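Local coordinates for protein putative methyltransferase (Emericella variicolor, PDB 7DMB) that probably transfers methyl groups from S-adenosyl-L-methionine as a trans-acting partner of a polyketide synthase in calbistrin biosynthesis, and binds S-adenosyl-L-homocysteine, at residues V284-P289 / G341-P346; D336-G341 / D350-Q355; F322-G325 / G329-L332; G365-S368 / Y374-N377; R258-S263 / Q269-G274. All blocks are in the same frame, centred on the assembly; numbering follows the deposited sequence.

Interaction 1 (V284-P289 / G341-P346); sequences VLHATP and GPCIPP. With SAH (S-adenosyl-L-homocysteine), chain C.
His-286 and Cys-343 meet with the sulfur over the face of the imidazole. Cys-343 SG lies 3.9 Å from the centroid of the His-286 ring and only 12° off its normal, a sulfur-aromatic contact in which a polarisable atom rests on a flat pi surface. The ring is presented to it by a first torsion, chi1 73°, which puts CG between the backbone N and the carbonyl carbon. The same residue makes the tight part of the contact closer to the backbone. CB of His-286 is 3.3 Å from the carbonyl O of Pro-342, and CB of Pro-342 in turn lies 3.3 Å from the carbonyl O of His-286, a reciprocal fit that suits a compact, rigid proline. No hydrogen bond spans the two segments; ND1 of His-286 is instead bound to Glu-312, which fixes the rotation of the ring.

The loop 284-289 follows strand 276-282 of the Rossmann-like methyltransferase sheet and turns through a short 3-10 segment before helix 291-301, one of the loops that border the cofactor in class I enzymes. Thr-288 OG1 donates to Leu-285 O at 2.7 Å, in the carbonyl plane, and Thr-288 N shares that acceptor. CG2 of Val-284 approaches O4' of SAH at 3.2 Å, while CG2 of Thr-288 lies 3.8 Å from SAH N6; the two methyl groups pack beside the ribose and the adenine by van der Waals contact. On its looser side the contact thins out: the partly exposed Ala-287 turns its methyl away from 341-346, and Pro-289 and Pro-345 are exposed.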
# COMPACT_ATOMS: atom_id res chain seq x y z
N VAL A 284 -2.98 -2.11 -4.36
CA VAL A 284 -3.93 -1.84 -5.43
C VAL A 284 -5.14 -2.76 -5.36
O VAL A 284 -6.28 -2.34 -5.61
CB VAL A 284 -3.25 -1.92 -6.82
CG1 VAL A 284 -2.40 -3.20 -6.94
CG2 VAL A 284 -4.29 -1.87 -7.93
N LEU A 285 -4.93 -4.03 -5.00
CA LEU A 285 -6.03 -4.99 -5.07
C LEU A 285 -7.18 -4.58 -4.14
O LEU A 285 -8.35 -4.72 -4.50
CB LEU A 285 -5.54 -6.41 -4.76
CG LEU A 285 -4.47 -7.04 -5.69
CD1 LEU A 285 -4.33 -8.55 -5.47
CD2 LEU A 285 -4.72 -6.75 -7.15
N HIS A 286 -6.86 -4.02 -2.96
CA HIS A 286 -7.95 -3.62 -2.06
C HIS A 286 -8.76 -2.46 -2.62
O HIS A 286 -9.85 -2.18 -2.10
CB HIS A 286 -7.40 -3.27 -0.67
CG HIS A 286 -6.66 -1.96 -0.60
ND1 HIS A 286 -5.34 -1.88 -0.24
CD2 HIS A 286 -7.07 -0.69 -0.81
CE1 HIS A 286 -4.96 -0.62 -0.25
NE2 HIS A 286 -5.99 0.13 -0.60
N ALA A 287 -8.24 -1.76 -3.64
CA ALA A 287 -8.99 -0.68 -4.29
C ALA A 287 -10.01 -1.20 -5.30
O ALA A 287 -10.80 -0.41 -5.82
CB ALA A 287 -8.03 0.29 -4.99
N THR A 288 -10.03 -2.47 -5.56
CA THR A 288 -11.00 -3.03 -6.49
C THR A 288 -12.26 -3.44 -5.75
O THR A 288 -12.23 -3.67 -4.53
CB THR A 288 -10.38 -4.23 -7.22
OG1 THR A 288 -10.23 -5.33 -6.32
CG2 THR A 288 -9.02 -3.85 -7.77
N PRO A 289 -13.41 -3.51 -6.45
CA PRO A 289 -14.69 -3.72 -5.75
C PRO A 289 -14.91 -5.14 -5.25
O PRO A 289 -15.62 -5.33 -4.25
CB PRO A 289 -15.74 -3.31 -6.79
CG PRO A 289 -15.04 -3.25 -8.09
CD PRO A 289 -13.59 -3.00 -7.82
N GLY A 341 -13.90 -1.49 5.96
CA GLY A 341 -12.97 -0.78 5.10
C GLY A 341 -12.31 -1.72 4.12
O GLY A 341 -12.38 -2.94 4.26
N PRO A 342 -11.65 -1.17 3.10
CA PRO A 342 -11.18 -2.04 1.99
C PRO A 342 -9.97 -2.91 2.33
O PRO A 342 -9.71 -3.88 1.60
CB PRO A 342 -10.86 -1.04 0.86
CG PRO A 342 -10.79 0.30 1.49
CD PRO A 342 -11.50 0.27 2.81
N CYS A 343 -9.22 -2.60 3.39
CA CYS A 343 -8.00 -3.35 3.72
C CYS A 343 -8.35 -4.53 4.62
O CYS A 343 -9.14 -4.38 5.55
CB CYS A 343 -6.98 -2.45 4.42
SG CYS A 343 -6.33 -1.06 3.43
N ILE A 344 -7.78 -5.69 4.34
CA ILE A 344 -8.07 -6.91 5.11
C ILE A 344 -6.76 -7.57 5.54
O ILE A 344 -5.74 -7.42 4.84
CB ILE A 344 -8.95 -7.89 4.31
CG1 ILE A 344 -8.31 -8.21 2.95
CG2 ILE A 344 -10.36 -7.33 4.16
CD1 ILE A 344 -8.90 -9.42 2.25
N PRO A 345 -6.73 -8.28 6.67
CA PRO A 345 -5.48 -8.93 7.12
C PRO A 345 -5.21 -10.20 6.34
O PRO A 345 -6.08 -10.64 5.58
CB PRO A 345 -5.76 -9.23 8.61
CG PRO A 345 -7.28 -9.45 8.65
CD PRO A 345 -7.84 -8.48 7.62
N PRO A 346 -4.03 -10.84 6.52
CA PRO A 346 -3.69 -12.00 5.66
C PRO A 346 -4.66 -13.17 5.75
O PRO A 346 -4.93 -13.81 4.72
CB PRO A 346 -2.29 -12.39 6.16
CG PRO A 346 -1.72 -11.15 6.72
CD PRO A 346 -2.86 -10.37 7.29
N SAH C . 1.61 0.75 -6.30
CA SAH C . 1.32 2.16 -5.90
CB SAH C . 0.80 2.26 -4.46
CG SAH C . -0.67 1.95 -4.34
SD SAH C . -1.76 3.21 -5.06
C SAH C . 2.59 3.00 -6.06
O SAH C . 2.44 4.14 -6.56
OXT SAH C . 3.67 2.48 -5.71
C5' SAH C . -2.92 2.18 -5.99
C4' SAH C . -2.62 2.17 -7.48
O4' SAH C . -3.46 1.18 -8.12
C3' SAH C . -2.91 3.51 -8.17
O3' SAH C . -1.80 3.85 -9.00
C2' SAH C . -4.19 3.23 -8.95
O2' SAH C . -4.34 3.97 -10.14
C1' SAH C . -4.06 1.74 -9.27
N9 SAH C . -5.34 1.09 -9.47
C8 SAH C . -6.52 1.41 -8.83
N7 SAH C . -7.53 0.66 -9.19
C5 SAH C . -7.00 -0.21 -10.13
C6 SAH C . -7.57 -1.24 -10.89
N6 SAH C . -8.86 -1.59 -10.81
N1 SAH C . -6.76 -1.91 -11.75
C2 SAH C . -5.48 -1.56 -11.82
N3 SAH C . -4.83 -0.61 -11.16
C4 SAH C . -5.65 0.05 -10.32

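Interaction 2 (D336-G341 / D350-Q355); sequences DGRAGG and DRRLKQ
Arg-352 reaches from its helix to the carbonyl O of Asp-336 and grips that one atom end-on with two nitrogens. Arg-352 NH1 donates at 2.8 Å to Asp-336 O, and NH2 to the same oxygen at 3.0 Å. The oxygen lies close to the guanidinium plane, so both N-H groups converge on it, although neither bond is straight, at 148° and 139°. NH1 also forms a salt bridge with Asp-336 OD2, 3.2 Å away, the carboxylate and guanidinium planes standing 67° apart. Extended from CG to NE, the arginine bridges the 10.5 Å between the CA atoms of Gly-337 and Arg-352, and it suits the place because two of its N-H groups can converge on one oxygen.

Asp-336 is the centre of a salt-bridge network joining the loop before helix 346-355 to that helix. Its OD2 accepts from Arg-338 NE at 3.0 Å through the anti lone pair, and the shared carboxylate probably offsets the like charges of the two arginines. Gly-337 lies beside the NH2 group of Arg-352 with a positive phi, a backbone shape that glycine takes readily.

Further out, a water bonded to Asp-336 OD1 also receives a weak bond from Arg-352 NH1. Glu-348, one helical turn before Arg-352, holds its NE by a salt bridge, while Leu-291 N donates to Asp-336 OD2. The far end of Arg-338 is secured by the carbonyl oxygens of Thr-288, His-286 and Pro-342.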
# COMPACT_ATOMS: atom_id res chain seq x y z
N ASP A 336 -18.72 -6.48 -0.60
CA ASP A 336 -17.64 -7.43 -0.82
C ASP A 336 -17.12 -7.98 0.51
O ASP A 336 -15.95 -8.35 0.63
CB ASP A 336 -16.50 -6.78 -1.60
CG ASP A 336 -15.55 -7.81 -2.20
OD1 ASP A 336 -16.05 -8.76 -2.82
OD2 ASP A 336 -14.31 -7.67 -2.03
N GLY A 337 -17.99 -8.02 1.52
CA GLY A 337 -17.61 -8.59 2.79
C GLY A 337 -16.54 -7.82 3.51
O GLY A 337 -15.77 -8.41 4.28
N ARG A 338 -16.45 -6.51 3.26
CA ARG A 338 -15.41 -5.64 3.80
C ARG A 338 -16.07 -4.38 4.35
O ARG A 338 -15.84 -3.26 3.90
CB ARG A 338 -14.37 -5.29 2.72
CG ARG A 338 -13.58 -6.47 2.19
CD ARG A 338 -12.50 -6.01 1.20
NE ARG A 338 -13.04 -5.78 -0.14
CZ ARG A 338 -12.49 -4.98 -1.05
NH1 ARG A 338 -11.39 -4.30 -0.77
NH2 ARG A 338 -13.05 -4.84 -2.24
N ALA A 339 -16.95 -4.58 5.34
CA ALA A 339 -17.73 -3.47 5.89
C ALA A 339 -16.84 -2.46 6.60
O ALA A 339 -17.04 -1.25 6.46
CB ALA A 339 -18.81 -4.00 6.83
N GLY A 340 -15.85 -2.93 7.36
CA GLY A 340 -14.97 -2.04 8.10
C GLY A 340 -14.01 -1.22 7.25
O GLY A 340 -13.35 -0.33 7.80
N GLY A 341 -13.90 -1.49 5.96
CA GLY A 341 -12.97 -0.78 5.10
C GLY A 341 -12.31 -1.72 4.12
O GLY A 341 -12.38 -2.94 4.26
N ASP A 350 -6.00 -15.08 2.47
CA ASP A 350 -5.96 -16.53 2.33
C ASP A 350 -7.32 -17.10 1.94
O ASP A 350 -7.43 -17.86 0.97
CB ASP A 350 -5.45 -17.15 3.63
CG ASP A 350 -5.44 -18.67 3.58
OD1 ASP A 350 -4.69 -19.24 2.74
OD2 ASP A 350 -6.17 -19.30 4.40
N ARG A 351 -8.37 -16.74 2.69
CA ARG A 351 -9.73 -17.15 2.35
C ARG A 351 -10.07 -16.84 0.90
O ARG A 351 -10.58 -17.69 0.16
CB ARG A 351 -10.73 -16.43 3.26
CG ARG A 351 -10.87 -16.98 4.68
CD ARG A 351 -12.16 -16.47 5.29
NE ARG A 351 -13.32 -16.86 4.48
CZ ARG A 351 -14.52 -16.31 4.55
NH1 ARG A 351 -14.75 -15.31 5.39
NH2 ARG A 351 -15.51 -16.76 3.78
N ARG A 352 -9.80 -15.61 0.47
CA ARG A 352 -10.28 -15.22 -0.84
C ARG A 352 -9.38 -15.73 -1.95
O ARG A 352 -9.86 -15.96 -3.07
CB ARG A 352 -10.45 -13.71 -0.89
CG ARG A 352 -11.70 -13.28 -0.16
CD ARG A 352 -11.75 -11.82 -0.02
NE ARG A 352 -12.53 -11.40 1.14
CZ ARG A 352 -13.58 -10.60 1.05
NH1 ARG A 352 -13.98 -10.18 -0.15
NH2 ARG A 352 -14.22 -10.23 2.14
N LEU A 353 -8.10 -15.94 -1.66
CA LEU A 353 -7.22 -16.60 -2.61
C LEU A 353 -7.73 -18.00 -2.93
O LEU A 353 -7.76 -18.40 -4.10
CB LEU A 353 -5.79 -16.63 -2.05
CG LEU A 353 -4.97 -15.33 -2.18
CD1 LEU A 353 -3.87 -15.30 -1.16
CD2 LEU A 353 -4.40 -15.13 -3.60
N LYS A 354 -8.18 -18.74 -1.92
CA LYS A 354 -8.70 -20.09 -2.15
C LYS A 354 -9.95 -20.06 -3.03
O LYS A 354 -10.13 -20.92 -3.90
CB LYS A 354 -8.99 -20.77 -0.82
CG LYS A 354 -7.74 -21.17 -0.05
CD LYS A 354 -8.04 -21.64 1.38
CE LYS A 354 -6.89 -22.51 1.90
NZ LYS A 354 -6.83 -22.56 3.40
N GLN A 355 -10.81 -19.05 -2.84
CA GLN A 355 -12.00 -18.89 -3.67
C GLN A 355 -11.66 -18.52 -5.10
O GLN A 355 -12.53 -18.64 -5.97
CB GLN A 355 -12.92 -17.81 -3.09
CG GLN A 355 -13.71 -18.24 -1.88
CD GLN A 355 -13.92 -17.12 -0.87
OE1 GLN A 355 -14.44 -16.06 -1.21
NE2 GLN A 355 -13.51 -17.36 0.37
O HOH W 1 -14.55 -10.86 -2.95

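Interaction 3 (F322-G325 / G329-L332); sequences FMVG and GWWL
Two tryptophans take different first torsions and meet Val-324 and Gly-325 in different ways. Trp-330 has CG opposite its backbone N, chi1 -168°, which carries the indole across to Val-324; Trp-331, at -55°, has CG beside its N and brings the pyrrole edge to Gly-325.

Val-324 sets CG2 over one face of the Trp-330 ring. The methyl lies 3.7 Å from the centroid of the six-membered ring, a CH-pi contact shifted toward the rim, with CE3 of Trp-330 only 3.3 Å from Val-324 CG2. A beta-branched residue suits this place because a methyl branch projects close to the backbone. Next to it, Gly-325, which has no side chain, packs its CA 3.8 Å from CD1 of Trp-330.

Trp-331 meets the carbonyl group with its edge. Trp-331 NE1 donates to Gly-325 O at 2.8 Å and 159°, in the carbonyl plane on a lone pair, and the oxygen stays near the indole plane. Thus the bond fixes the rotation of the ring and satisfies a buried carbonyl. CD1 of Trp-330 lies over one face of Trp-331, while Asp-321 binds the NE1 of Trp-330.

The arrangement is a tight reversal of the chain, in which a 3-10 segment folds back on the end of helix 319-324 and the rest of Trp-331 packs this turn on helix 85-101.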
# COMPACT_ATOMS: atom_id res chain seq x y z
N PHE A 322 -7.38 8.04 7.94
CA PHE A 322 -7.26 9.49 7.96
C PHE A 322 -6.81 10.03 6.60
O PHE A 322 -7.33 11.04 6.12
CB PHE A 322 -6.29 9.92 9.05
CG PHE A 322 -6.03 11.40 9.06
CD1 PHE A 322 -6.86 12.24 9.78
CD2 PHE A 322 -4.98 11.94 8.33
CE1 PHE A 322 -6.65 13.60 9.78
CE2 PHE A 322 -4.77 13.30 8.33
CZ PHE A 322 -5.61 14.13 9.06
N MET A 323 -5.85 9.35 5.97
CA MET A 323 -5.17 9.93 4.82
C MET A 323 -6.00 9.83 3.56
O MET A 323 -5.95 10.72 2.70
CB MET A 323 -3.82 9.25 4.60
CG MET A 323 -2.72 9.79 5.50
SD MET A 323 -2.50 11.57 5.38
CE MET A 323 -2.24 11.75 3.61
N VAL A 324 -6.74 8.74 3.38
CA VAL A 324 -7.46 8.50 2.14
C VAL A 324 -8.97 8.44 2.33
O VAL A 324 -9.69 8.26 1.35
CB VAL A 324 -6.94 7.23 1.44
CG1 VAL A 324 -5.42 7.29 1.27
CG2 VAL A 324 -7.30 6.04 2.25
N GLY A 325 -9.46 8.63 3.55
CA GLY A 325 -10.90 8.59 3.79
C GLY A 325 -11.69 9.63 3.02
O GLY A 325 -12.89 9.47 2.81
N GLY A 329 -13.84 5.90 -2.74
CA GLY A 329 -13.51 4.49 -2.75
C GLY A 329 -13.18 3.90 -1.39
O GLY A 329 -13.30 2.68 -1.21
N TRP A 330 -12.76 4.72 -0.42
CA TRP A 330 -12.47 4.18 0.91
C TRP A 330 -13.72 3.61 1.57
O TRP A 330 -13.62 2.83 2.51
CB TRP A 330 -11.86 5.27 1.80
CG TRP A 330 -11.27 4.75 3.09
CD1 TRP A 330 -11.75 4.94 4.37
CD2 TRP A 330 -10.11 3.92 3.22
NE1 TRP A 330 -10.94 4.29 5.27
CE2 TRP A 330 -9.93 3.66 4.59
CE3 TRP A 330 -9.20 3.37 2.30
CZ2 TRP A 330 -8.88 2.88 5.06
CZ3 TRP A 330 -8.15 2.59 2.78
CH2 TRP A 330 -8.00 2.36 4.14
N TRP A 331 -14.90 3.99 1.08
CA TRP A 331 -16.15 3.58 1.70
C TRP A 331 -16.82 2.44 0.95
O TRP A 331 -17.90 2.00 1.37
CB TRP A 331 -17.06 4.80 1.84
CG TRP A 331 -16.31 5.85 2.59
CD1 TRP A 331 -15.59 6.88 2.06
CD2 TRP A 331 -16.14 5.93 4.01
NE1 TRP A 331 -14.99 7.61 3.06
CE2 TRP A 331 -15.31 7.05 4.27
CE3 TRP A 331 -16.62 5.18 5.09
CZ2 TRP A 331 -14.95 7.43 5.56
CZ3 TRP A 331 -16.25 5.55 6.38
CH2 TRP A 331 -15.43 6.67 6.60
N LEU A 332 -16.20 1.92 -0.10
CA LEU A 332 -16.64 0.66 -0.67
C LEU A 332 -16.16 -0.49 0.22
O LEU A 332 -15.25 -0.34 1.04
CB LEU A 332 -16.14 0.50 -2.11
CG LEU A 332 -14.67 0.24 -2.52
CD1 LEU A 332 -14.14 -1.15 -2.19
CD2 LEU A 332 -14.50 0.51 -4.01

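Interaction 4 (G365-S368 / Y374-N377); sequences GLDS and YNAN
Gly-365 and Asn-377 form an antiparallel hydrogen-bonded pair, with Gly-365 N to Asn-377 O at 3.0 Å and Asn-377 N to Gly-365 O at 2.9 Å. A third backbone bond, from Asp-367 N to Asn-375 O, is 3.2 Å long.

Side chain to backbone bonds reinforce the ladder. Asn-377 ND2 donates to Gly-365 O at 3.1 Å, from the opposite face of that carbonyl to Asn-377 N, so two donors hold one oxygen; Asn-377 OD1 is hydrogen-bonded to Gln-311. Asp-367 is the clamp at the strand ends: with CG between its backbone N and carbonyl carbon (chi1 71°), its carboxylate takes Tyr-374 N on the syn lone pair of OD1 at 2.8 Å. Asn-375 N reaches Asp-367 OD2 at 2.9 Å from above the carboxylate plane. An aspartate is apt because its short chain offers two acceptors to successive N-H groups. A water links Asp-367 OD2 to Asn-375 ND2; OD1 of Asn-375 is hydrogen-bonded to Asn-283.

Among apolar contacts, Leu-366 CD2 lies 3.8 Å from Ala-376 CB in the non-hydrogen-bonded pair, the small methyl accepting the larger branch.

The arrangement is the closing end of the beta hairpin of strands 358-366 and 375-382, the antiparallel pair that completes the seven-stranded sheet of class I methyltransferases.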
# COMPACT_ATOMS: atom_id res chain seq x y z
N GLY A 365 5.26 -12.40 5.20
CA GLY A 365 6.14 -11.68 6.10
C GLY A 365 5.63 -10.27 6.34
O GLY A 365 5.29 -9.55 5.39
N LEU A 366 5.58 -9.85 7.59
CA LEU A 366 5.10 -8.52 7.91
C LEU A 366 6.26 -7.53 7.89
O LEU A 366 7.42 -7.89 8.06
CB LEU A 366 4.39 -8.51 9.27
CG LEU A 366 3.27 -9.54 9.48
CD1 LEU A 366 2.66 -9.40 10.87
CD2 LEU A 366 2.19 -9.45 8.40
N ASP A 367 5.93 -6.26 7.66
CA ASP A 367 6.95 -5.22 7.62
C ASP A 367 7.34 -4.71 9.01
O ASP A 367 8.07 -3.71 9.11
CB ASP A 367 6.46 -4.07 6.73
CG ASP A 367 5.33 -3.26 7.34
OD1 ASP A 367 4.85 -3.55 8.48
OD2 ASP A 367 4.92 -2.29 6.66
N SER A 368 6.87 -5.38 10.06
CA SER A 368 7.16 -5.07 11.45
C SER A 368 6.68 -6.24 12.29
O SER A 368 5.80 -6.99 11.88
CB SER A 368 6.47 -3.79 11.92
OG SER A 368 7.01 -3.38 13.17
N TYR A 374 2.40 -2.31 9.12
CA TYR A 374 1.56 -1.67 8.12
C TYR A 374 1.21 -2.62 6.97
O TYR A 374 0.03 -2.94 6.79
CB TYR A 374 2.22 -0.37 7.61
CG TYR A 374 1.77 0.83 8.43
CD1 TYR A 374 0.66 1.58 8.05
CD2 TYR A 374 2.43 1.19 9.61
CE1 TYR A 374 0.23 2.68 8.80
CE2 TYR A 374 1.99 2.27 10.38
CZ TYR A 374 0.90 3.02 9.97
OH TYR A 374 0.46 4.10 10.71
N ASN A 375 2.21 -3.14 6.25
CA ASN A 375 2.02 -4.02 5.11
C ASN A 375 2.22 -5.49 5.48
O ASN A 375 3.19 -5.85 6.16
CB ASN A 375 3.01 -3.67 4.00
CG ASN A 375 2.51 -2.60 3.06
OD1 ASN A 375 1.34 -2.58 2.70
ND2 ASN A 375 3.41 -1.74 2.62
N ALA A 376 1.33 -6.35 4.98
CA ALA A 376 1.62 -7.78 4.87
C ALA A 376 2.15 -8.10 3.46
O ALA A 376 1.50 -7.76 2.47
CB ALA A 376 0.37 -8.62 5.18
N ASN A 377 3.31 -8.74 3.40
CA ASN A 377 3.93 -9.17 2.13
C ASN A 377 3.54 -10.63 1.90
O ASN A 377 4.10 -11.52 2.55
CB ASN A 377 5.45 -9.02 2.16
CG ASN A 377 5.90 -7.56 2.34
OD1 ASN A 377 5.88 -6.76 1.39
ND2 ASN A 377 6.30 -7.21 3.56
O HOH W 2 6.02 -2.08 4.23

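Interaction 5 (R258-S263 / Q269-G274); sequences RALDIS and QGFEAG. With SAH (S-adenosyl-L-homocysteine), chain C.
Arg-258 lays its guanidinium flat on the ring of Phe-271. From CB, which is 4.0 Å from Phe-271 CZ, the chain runs on to a bend at chi3 (54°) that turns the tip over the aromatic face. NE passes above CE1 and CZ, and the guanidinium and phenyl planes lie 16° apart with their centres 4.0 Å from each other, a stacked cation-pi pair. NH1 meets CE1 and CD1 of the ring and also a water that bridges to Gly-270 O. Arg-258 NH2 ends the chain with a bond to Gly-270 O at 2.8 Å; that oxygen lies in the guanidinium plane, although the donor comes from above the carbonyl plane. Arginine fits because it can stack by its face and donate by its edge.

At the edge of the phenyl ring sits Ala-259 O, 3.3 Å from Phe-271 CE2, and Leu-260 CD1 fills in beside the ring. Farther along, Gln-269 pairs its amide with the backbone of Asp-261: OE1 accepts from Asp-261 N at 2.9 Å, and NE2 donates to Asp-261 O at 2.7 Å. Such two-way bonding suits glutamine, and it fixes the backbone of Asp-261.

Asp-261 OD2 accepts from Ser-263 N, an Asx turn, and from SAH N6, while Ile-262 N donates to SAH N1 at 3.1 Å. This loop after strand 255-259 is the adenine-recognising edge of the Rossmann-like methyltransferase site, where an acidic side chain and a backbone N-H read the base.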
# COMPACT_ATOMS: atom_id res chain seq x y z
N ARG A 258 1.74 -0.37 -19.97
CA ARG A 258 0.47 -0.69 -20.59
C ARG A 258 -0.65 -0.56 -19.56
O ARG A 258 -0.48 -0.95 -18.41
CB ARG A 258 0.49 -2.12 -21.18
CG ARG A 258 1.64 -2.43 -22.18
CD ARG A 258 1.61 -3.90 -22.68
NE ARG A 258 0.31 -4.26 -23.25
CZ ARG A 258 -0.15 -5.49 -23.39
NH1 ARG A 258 0.57 -6.54 -23.02
NH2 ARG A 258 -1.36 -5.69 -23.91
N ALA A 259 -1.79 -0.01 -19.98
CA ALA A 259 -2.90 0.15 -19.04
C ALA A 259 -3.57 -1.19 -18.76
O ALA A 259 -3.59 -2.08 -19.62
CB ALA A 259 -3.93 1.15 -19.57
N LEU A 260 -4.11 -1.33 -17.55
CA LEU A 260 -4.80 -2.56 -17.17
C LEU A 260 -5.68 -2.30 -15.95
O LEU A 260 -5.22 -1.77 -14.93
CB LEU A 260 -3.82 -3.69 -16.85
CG LEU A 260 -4.50 -4.91 -16.23
CD1 LEU A 260 -5.45 -5.54 -17.25
CD2 LEU A 260 -3.49 -5.93 -15.77
N ASP A 261 -6.95 -2.69 -16.08
CA ASP A 261 -7.94 -2.68 -15.01
C ASP A 261 -8.09 -4.11 -14.52
O ASP A 261 -8.73 -4.93 -15.20
CB ASP A 261 -9.27 -2.13 -15.53
CG ASP A 261 -10.35 -2.06 -14.46
OD1 ASP A 261 -11.40 -1.45 -14.76
OD2 ASP A 261 -10.19 -2.63 -13.35
N ILE A 262 -7.52 -4.42 -13.35
CA ILE A 262 -7.53 -5.80 -12.86
C ILE A 262 -8.90 -6.23 -12.34
O ILE A 262 -9.12 -7.44 -12.13
CB ILE A 262 -6.43 -6.00 -11.81
CG1 ILE A 262 -6.11 -7.49 -11.57
CG2 ILE A 262 -6.79 -5.30 -10.49
CD1 ILE A 262 -5.67 -8.27 -12.80
N SER A 263 -9.84 -5.30 -12.17
CA SER A 263 -11.21 -5.71 -11.83
C SER A 263 -11.96 -6.32 -13.01
O SER A 263 -13.08 -6.80 -12.81
CB SER A 263 -12.02 -4.53 -11.26
OG SER A 263 -12.24 -3.49 -12.21
N GLN A 269 -8.81 -7.06 -22.46
CA GLN A 269 -8.03 -5.82 -22.49
C GLN A 269 -6.74 -5.93 -23.29
O GLN A 269 -6.01 -4.94 -23.38
CB GLN A 269 -7.71 -5.37 -21.05
CG GLN A 269 -8.95 -5.08 -20.21
CD GLN A 269 -8.60 -4.69 -18.79
OE1 GLN A 269 -8.04 -3.61 -18.55
NE2 GLN A 269 -8.90 -5.57 -17.85
N GLY A 270 -6.43 -7.09 -23.87
CA GLY A 270 -5.26 -7.24 -24.70
C GLY A 270 -4.07 -7.96 -24.08
O GLY A 270 -2.97 -7.86 -24.62
N PHE A 271 -4.27 -8.67 -22.97
CA PHE A 271 -3.22 -9.40 -22.27
C PHE A 271 -3.40 -10.89 -22.52
O PHE A 271 -4.51 -11.38 -22.72
CB PHE A 271 -3.26 -9.08 -20.77
CG PHE A 271 -2.84 -7.66 -20.46
CD1 PHE A 271 -1.51 -7.36 -20.18
CD2 PHE A 271 -3.76 -6.62 -20.53
CE1 PHE A 271 -1.11 -6.05 -19.93
CE2 PHE A 271 -3.38 -5.31 -20.29
CZ PHE A 271 -2.05 -5.03 -19.99
N GLU A 272 -2.27 -11.62 -22.52
CA GLU A 272 -2.28 -13.04 -22.86
C GLU A 272 -2.44 -13.88 -21.60
O GLU A 272 -1.71 -13.70 -20.63
CB GLU A 272 -0.99 -13.43 -23.59
CG GLU A 272 -0.81 -14.92 -23.75
CD GLU A 272 0.25 -15.31 -24.77
OE1 GLU A 272 0.10 -16.40 -25.37
OE2 GLU A 272 1.22 -14.55 -24.96
N ALA A 273 -3.41 -14.79 -21.61
CA ALA A 273 -3.66 -15.65 -20.46
C ALA A 273 -2.47 -16.58 -20.21
O ALA A 273 -1.91 -17.16 -21.15
CB ALA A 273 -4.93 -16.47 -20.67
N GLY A 274 -2.09 -16.71 -18.95
CA GLY A 274 -1.06 -17.65 -18.55
C GLY A 274 0.34 -17.32 -19.01
O GLY A 274 1.20 -18.21 -19.03
N SAH C . 1.61 0.75 -6.30
CA SAH C . 1.32 2.16 -5.90
CB SAH C . 0.80 2.26 -4.46
CG SAH C . -0.67 1.95 -4.34
SD SAH C . -1.76 3.21 -5.06
C SAH C . 2.59 3.00 -6.06
O SAH C . 2.44 4.14 -6.56
OXT SAH C . 3.67 2.48 -5.71
C5' SAH C . -2.92 2.18 -5.99
C4' SAH C . -2.62 2.17 -7.48
O4' SAH C . -3.46 1.18 -8.12
C3' SAH C . -2.91 3.51 -8.17
O3' SAH C . -1.80 3.85 -9.00
C2' SAH C . -4.19 3.23 -8.95
O2' SAH C . -4.34 3.97 -10.14
C1' SAH C . -4.06 1.74 -9.27
N9 SAH C . -5.34 1.09 -9.47
C8 SAH C . -6.52 1.41 -8.83
N7 SAH C . -7.53 0.66 -9.19
C5 SAH C . -7.00 -0.21 -10.13
C6 SAH C . -7.57 -1.24 -10.89
N6 SAH C . -8.86 -1.59 -10.81
N1 SAH C . -6.76 -1.91 -11.75
C2 SAH C . -5.48 -1.56 -11.82
N3 SAH C . -4.83 -0.61 -11.16
C4 SAH C . -5.65 0.05 -10.32
O HOH W 3 0.05 -9.13 -24.75

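In the fold
From the N terminus, interaction 5 comes first, closing a short loop between strands 255-259 and 276-282 at the adenine end of the SAH pocket. Interaction 1 then closes a longer loop, from the turn after strand 276-282 to the segment before helix 346-355; it borders the same ligand, and Thr-288 packs on Ile-262 of interaction 5. Interaction 3 is nested inside that loop, joining helix 319-324 to the following 3-10 segment. Interaction 2 crosses interaction 1: the two share Gly-341, and Arg-338 meets the carbonyls of 284-289. Interaction 4 follows in series, closing the C-terminal hairpin at the sheet edge opposite strand 255-259, and Ala-376 touches Pro-346.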